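Local atomic coordinates of MTH396 protein (Methanothermobacter thermautotrophicus, PDB entry 1NXH), a protein that is of unknown function, belongs to the EhaM (DUF1959) family and forms an all-helical, disulfide-linked homodimer. Residues D45-M49 with S50-A54; E85-S88 with V89-E93. All blocks are in the same frame, centred on the assembly; numbering follows the deposited sequence.

Interaction 1: D45-M49 with S50-A54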
ATOM      1  N   ASP A  45      11.550  23.188  -0.166  1.00 41.04           N
ATOM      2  CA  ASP A  45      10.483  24.052  -0.624  1.00 41.04           C
ATOM      3  C   ASP A  45       9.203  23.972   0.192  1.00 41.04           C
ATOM      4  O   ASP A  45       8.561  24.991   0.426  1.00 41.04           O
ATOM      5  CB  ASP A  45      10.170  23.753  -2.090  1.00 68.50           C
ATOM      6  CG  ASP A  45       9.001  24.567  -2.607  1.00 68.50           C
ATOM      7  OD1 ASP A  45       7.843  24.171  -2.367  1.00 68.50           O
ATOM      8  OD2 ASP A  45       9.238  25.616  -3.239  1.00 68.50           O
ATOM      9  N   LYS A  46       8.829  22.776   0.636  1.00 41.56           N
ATOM     10  CA  LYS A  46       7.587  22.637   1.388  1.00 41.56           C
ATOM     11  C   LYS A  46       7.712  22.854   2.882  1.00 41.56           C
ATOM     12  O   LYS A  46       7.201  23.834   3.408  1.00 41.56           O
ATOM     13  CB  LYS A  46       6.951  21.265   1.142  1.00 67.77           C
ATOM     14  CG  LYS A  46       6.611  20.931  -0.333  1.00 67.77           C
ATOM     15  CD  LYS A  46       5.322  21.595  -0.881  1.00 67.77           C
ATOM     16  CE  LYS A  46       5.040  21.127  -2.326  1.00 67.77           C
ATOM     17  NZ  LYS A  46       3.869  21.780  -2.966  1.00 67.77           N
ATOM     18  N   LEU A  47       8.390  21.942   3.565  1.00 53.53           N
ATOM     19  CA  LEU A  47       8.547  22.025   5.020  1.00 53.53           C
ATOM     20  C   LEU A  47       9.327  23.242   5.544  1.00 53.53           C
ATOM     21  O   LEU A  47      10.363  23.618   4.988  1.00 53.53           O
ATOM     22  CB  LEU A  47       9.207  20.743   5.534  1.00 32.55           C
ATOM     23  CG  LEU A  47       8.484  19.441   5.168  1.00 32.55           C
ATOM     24  CD1 LEU A  47       9.376  18.250   5.489  1.00 32.55           C
ATOM     25  CD2 LEU A  47       7.169  19.351   5.917  1.00 32.55           C
ATOM     26  N   ASP A  48       8.828  23.850   6.621  1.00 66.96           N
ATOM     27  CA  ASP A  48       9.491  25.007   7.222  1.00 66.96           C
ATOM     28  C   ASP A  48      10.517  24.519   8.228  1.00 66.96           C
ATOM     29  O   ASP A  48      10.640  23.323   8.475  1.00 66.96           O
ATOM     30  CB  ASP A  48       8.491  25.877   7.961  1.00 85.41           C
ATOM     31  CG  ASP A  48       7.827  25.132   9.093  1.00 85.41           C
ATOM     32  OD1 ASP A  48       7.000  24.252   8.787  1.00 85.41           O
ATOM     33  OD2 ASP A  48       8.142  25.403  10.273  1.00 85.41           O
HETATM   34  N   MSE A  49      11.226  25.463   8.830  1.00 45.72           N
HETATM   35  CA  MSE A  49      12.260  25.155   9.820  1.00 45.72           C
HETATM   36  C   MSE A  49      11.776  24.372  11.045  1.00 45.72           C
HETATM   37  O   MSE A  49      12.331  23.330  11.372  1.00 45.72           O
HETATM   38  CB  MSE A  49      12.931  26.454  10.271  1.00145.56           C
HETATM   39  CG  MSE A  49      14.320  26.650   9.704  1.00145.56           C
HETATM   40 SE   MSE A  49      15.524  25.364  10.465  1.00145.56          SE
HETATM   41  CE  MSE A  49      16.451  26.531  11.700  1.00145.56           C
ATOM     42  N   SER A  50      10.752  24.883  11.723  1.00 53.82           N
ATOM     43  CA  SER A  50      10.221  24.212  12.903  1.00 53.82           C
ATOM     44  C   SER A  50       9.887  22.774  12.554  1.00 53.82           C
ATOM     45  O   SER A  50      10.202  21.848  13.299  1.00 53.82           O
ATOM     46  CB  SER A  50       8.962  24.924  13.403  1.00 89.26           C
ATOM     47  OG  SER A  50       9.255  26.247  13.823  1.00 89.26           O
ATOM     48  N   SER A  51       9.246  22.598  11.407  1.00 49.95           N
ATOM     49  CA  SER A  51       8.876  21.271  10.946  1.00 49.95           C
ATOM     50  C   SER A  51      10.089  20.365  10.901  1.00 49.95           C
ATOM     51  O   SER A  51      10.111  19.310  11.531  1.00 49.95           O
ATOM     52  CB  SER A  51       8.265  21.361   9.558  1.00 54.42           C
ATOM     53  OG  SER A  51       7.112  22.168   9.599  1.00 54.42           O
ATOM     54  N   LEU A  52      11.101  20.786  10.156  1.00 39.68           N
ATOM     55  CA  LEU A  52      12.323  20.016  10.011  1.00 39.68           C
ATOM     56  C   LEU A  52      12.978  19.574  11.308  1.00 39.68           C
ATOM     57  O   LEU A  52      13.380  18.421  11.427  1.00 39.68           O
ATOM     58  CB  LEU A  52      13.313  20.797   9.168  1.00 37.70           C
ATOM     59  CG  LEU A  52      12.920  20.700   7.704  1.00 37.70           C
ATOM     60  CD1 LEU A  52      13.764  21.625   6.882  1.00 37.70           C
ATOM     61  CD2 LEU A  52      13.096  19.270   7.244  1.00 37.70           C
ATOM     62  N   GLU A  53      13.110  20.483  12.269  1.00 89.37           N
ATOM     63  CA  GLU A  53      13.696  20.127  13.558  1.00 89.37           C
ATOM     64  C   GLU A  53      12.547  19.640  14.433  1.00 89.37           C
ATOM     65  O   GLU A  53      12.271  20.200  15.500  1.00 89.37           O
ATOM     66  CB  GLU A  53      14.377  21.335  14.210  1.00158.52           C
ATOM     67  CG  GLU A  53      15.645  21.786  13.500  1.00158.52           C
ATOM     68  CD  GLU A  53      16.558  22.626  14.379  1.00158.52           C
ATOM     69  OE1 GLU A  53      17.054  22.101  15.398  1.00158.52           O
ATOM     70  OE2 GLU A  53      16.785  23.810  14.049  1.00158.52           O
ATOM     71  N   ALA A  54      11.874  18.595  13.955  1.00 45.76           N
ATOM     72  CA  ALA A  54      10.725  18.006  14.643  1.00 45.76           C
ATOM     73  C   ALA A  54      10.314  16.701  13.956  1.00 45.76           C
ATOM     74  O   ALA A  54       9.788  15.784  14.594  1.00 45.76           O
ATOM     75  CB  ALA A  54       9.546  18.995  14.633  1.00 23.45           C
TER
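Asp48 turns its carboxylate toward the first turn of helix 49-60, and the selenomethionine Met49 runs beside Glu53, one turn on. Two kinds of orientation therefore meet at one helix start: a polar side chain turned in on a backbone N-H, and a longer one lying alongside its neighbour a turn further on. CG of Asp48 sits between its own backbone N and carbonyl carbon (chi1 61°), which carries the carboxylate forward to the coming turn. Ser51 N donates to Asp48 OD2 at 3.2 Å, approaching from above the carboxylate plane, 56° out of it. Ser50 N comes to 3.0 Å from the same OD2, and the hydroxyl of Ser51 lies near OD1, although the modelled spacing there is too short to be trusted. This is N-capping: an aspartate just before the helix supplies an acceptor to a first-turn N-H, and its negative charge would probably suit the positive end of the helix dipole. The backbone takes over with Leu52 N to Asp48 O at 3.1 Å, and Glu53 N to Met49 O, also 3.1 Å. Leu47, just before the cap, reaches across it so that its CD1 lies 4.2 Å from CD2 of Leu52, the hydrophobic staple that often accompanies such a cap. Leu47 also packs on Met84 of the second subunit, while Lys46 NZ bonds to the carbonyl oxygens of Ile123 and Ser126 of that subunit. Met49 and Glu53 point the same way, CE of the former 3.6 Å from OE2 of the latter; Glu53 is poorly ordered. Helix 5-15 lies against these side chains, with Met10 and Lys11 touching Met49 and Ile14 touching Glu53.

Interaction 2: E85-S88 with V89-E93; sequences EIIS and VDDAE
Val89, the first residue of helix 89-104, starts its side chain away from the preceding loop, and Val81 of helix 77-83 packs against it. Asp90 is a looser neighbour, its CB 4.0 Å from Ser88 OG. At Asp91 the contact tightens. Its N-H donates to Ser88 OG at 2.9 Å, a somewhat bent bond whose acceptor is placed with less certainty, and the hydroxyl is brought there because OG stands between the backbone N and carbonyl carbon of Ser88 (chi1 67°). The side chains of Asp91 and Ile87 cross at about a right angle, with Ile87 CG2 3.7 Å from Asp91 CB. A glycine in place of Asp91 would probably deprive that methyl of the CB it rests on and leave the first turn with the carboxylate of Asp90 but not its companion. Ala92 N then gives a nearly straight bond to Ser88 O, 2.9 Å long, while Ala92 CB comes within 4.3 Å of Ile87 CG2. Ile87 also packs on Leu120 and Leu124 of helix 109-124. Glu93 N continues the pattern with a bond to Val89 O, and the Glu93 carboxylate forms a salt bridge with Arg68. A serine N-cap, joined by a hydrophobic staple from Ile87 to Ala92, is a classic way to begin a helix after a short loop.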
ATOM      1  N   GLU A  85     -12.631 -12.384   4.211  1.00 31.52           N
ATOM      2  CA  GLU A  85     -12.500 -13.007   5.522  1.00 31.52           C
ATOM      3  C   GLU A  85     -11.908 -14.415   5.424  1.00 31.52           C
ATOM      4  O   GLU A  85     -12.173 -15.272   6.256  1.00 31.52           O
ATOM      5  CB  GLU A  85     -13.857 -13.067   6.225  1.00 35.83           C
ATOM      6  CG  GLU A  85     -14.522 -11.729   6.399  1.00 35.83           C
ATOM      7  CD  GLU A  85     -15.770 -11.838   7.247  1.00 35.83           C
ATOM      8  OE1 GLU A  85     -15.661 -12.325   8.392  1.00 35.83           O
ATOM      9  OE2 GLU A  85     -16.862 -11.449   6.777  1.00 35.83           O
ATOM     10  N   ILE A  86     -11.110 -14.635   4.391  1.00 33.39           N
ATOM     11  CA  ILE A  86     -10.435 -15.903   4.165  1.00 33.39           C
ATOM     12  C   ILE A  86      -9.375 -16.087   5.256  1.00 33.39           C
ATOM     13  O   ILE A  86      -8.957 -17.210   5.563  1.00 33.39           O
ATOM     14  CB  ILE A  86      -9.724 -15.886   2.813  1.00 35.52           C
ATOM     15  CG1 ILE A  86     -10.747 -15.810   1.690  1.00 35.52           C
ATOM     16  CG2 ILE A  86      -8.824 -17.093   2.673  1.00 35.52           C
ATOM     17  CD1 ILE A  86     -10.109 -15.619   0.331  1.00 35.52           C
ATOM     18  N   ILE A  87      -8.930 -14.969   5.826  1.00 38.96           N
ATOM     19  CA  ILE A  87      -7.920 -14.991   6.887  1.00 38.96           C
ATOM     20  C   ILE A  87      -8.326 -14.259   8.174  1.00 38.96           C
ATOM     21  O   ILE A  87      -8.766 -13.110   8.154  1.00 38.96           O
ATOM     22  CB  ILE A  87      -6.593 -14.441   6.367  1.00 26.23           C
ATOM     23  CG1 ILE A  87      -5.986 -15.487   5.433  1.00 26.23           C
ATOM     24  CG2 ILE A  87      -5.677 -14.085   7.531  1.00 26.23           C
ATOM     25  CD1 ILE A  87      -4.653 -15.129   4.892  1.00 26.23           C
ATOM     26  N   SER A  88      -8.169 -14.945   9.295  1.00 43.64           N
ATOM     27  CA  SER A  88      -8.542 -14.371  10.567  1.00 43.64           C
ATOM     28  C   SER A  88      -7.749 -13.122  10.826  1.00 43.64           C
ATOM     29  O   SER A  88      -6.597 -13.004  10.394  1.00 43.64           O
ATOM     30  CB  SER A  88      -8.276 -15.353  11.696  1.00 71.83           C
ATOM     31  OG  SER A  88      -6.885 -15.553  11.846  1.00 71.83           O
ATOM     32  N   VAL A  89      -8.376 -12.192  11.539  1.00 29.30           N
ATOM     33  CA  VAL A  89      -7.715 -10.942  11.891  1.00 29.30           C
ATOM     34  C   VAL A  89      -6.491 -11.281  12.726  1.00 29.30           C
ATOM     35  O   VAL A  89      -5.413 -10.713  12.550  1.00 29.30           O
ATOM     36  CB  VAL A  89      -8.627 -10.015  12.734  1.00 32.96           C
ATOM     37  CG1 VAL A  89      -7.795  -8.898  13.329  1.00 32.96           C
ATOM     38  CG2 VAL A  89      -9.743  -9.415  11.868  1.00 32.96           C
ATOM     39  N   ASP A  90      -6.685 -12.222  13.643  1.00 30.45           N
ATOM     40  CA  ASP A  90      -5.620 -12.662  14.521  1.00 30.45           C
ATOM     41  C   ASP A  90      -4.433 -13.068  13.671  1.00 30.45           C
ATOM     42  O   ASP A  90      -3.322 -12.579  13.878  1.00 30.45           O
ATOM     43  CB  ASP A  90      -6.118 -13.817  15.383  1.00 89.17           C
ATOM     44  CG  ASP A  90      -7.354 -13.435  16.195  1.00 89.17           C
ATOM     45  OD1 ASP A  90      -7.791 -14.235  17.046  1.00 89.17           O
ATOM     46  OD2 ASP A  90      -7.898 -12.329  15.980  1.00 89.17           O
ATOM     47  N   ASP A  91      -4.676 -13.943  12.700  1.00 29.07           N
ATOM     48  CA  ASP A  91      -3.613 -14.382  11.799  1.00 29.07           C
ATOM     49  C   ASP A  91      -2.967 -13.153  11.156  1.00 29.07           C
ATOM     50  O   ASP A  91      -1.743 -12.947  11.242  1.00 29.07           O
ATOM     51  CB  ASP A  91      -4.175 -15.275  10.683  1.00 83.58           C
ATOM     52  CG  ASP A  91      -4.452 -16.696  11.136  1.00 83.58           C
ATOM     53  OD1 ASP A  91      -5.103 -17.435  10.364  1.00 83.58           O
ATOM     54  OD2 ASP A  91      -4.017 -17.075  12.247  1.00 83.58           O
ATOM     55  N   ALA A  92      -3.808 -12.337  10.525  1.00 34.57           N
ATOM     56  CA  ALA A  92      -3.358 -11.144   9.824  1.00 34.57           C
ATOM     57  C   ALA A  92      -2.440 -10.256  10.639  1.00 34.57           C
ATOM     58  O   ALA A  92      -1.334  -9.920  10.206  1.00 34.57           O
ATOM     59  CB  ALA A  92      -4.563 -10.343   9.347  1.00  4.83           C
ATOM     60  N   GLU A  93      -2.901  -9.878  11.824  1.00 28.40           N
ATOM     61  CA  GLU A  93      -2.128  -8.995  12.679  1.00 28.40           C
ATOM     62  C   GLU A  93      -0.783  -9.619  13.007  1.00 28.40           C
ATOM     63  O   GLU A  93       0.269  -8.982  12.863  1.00 28.40           O
ATOM     64  CB  GLU A  93      -2.900  -8.692  13.957  1.00 84.55           C
ATOM     65  CG  GLU A  93      -2.695  -7.269  14.458  1.00 84.55           C
ATOM     66  CD  GLU A  93      -3.339  -6.230  13.547  1.00 84.55           C
ATOM     67  OE1 GLU A  93      -4.549  -6.363  13.257  1.00 84.55           O
ATOM     68  OE2 GLU A  93      -2.644  -5.277  13.129  1.00 84.55           O
TER

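Interactions 1 and 2 are two versions of one solution, a helix start capped by the residue before it, set on opposite sides of the chain's centre. Their centres lie 39 Å apart and their nearest atoms about 25 Å, so they do not touch. Along the chain they come in series: residues 45-54 join helix 36-46 to helix 49-60, and later the loop after helix 77-83 leads into helix 89-104, both within the DUF1959 region. Both also meet the second subunit, where Glu85 forms a salt bridge with Arg58 of that subunit and Ile86 packs on its Leu43. The helix-to-helix turns thus contribute to the dimer interface as well as to the fold.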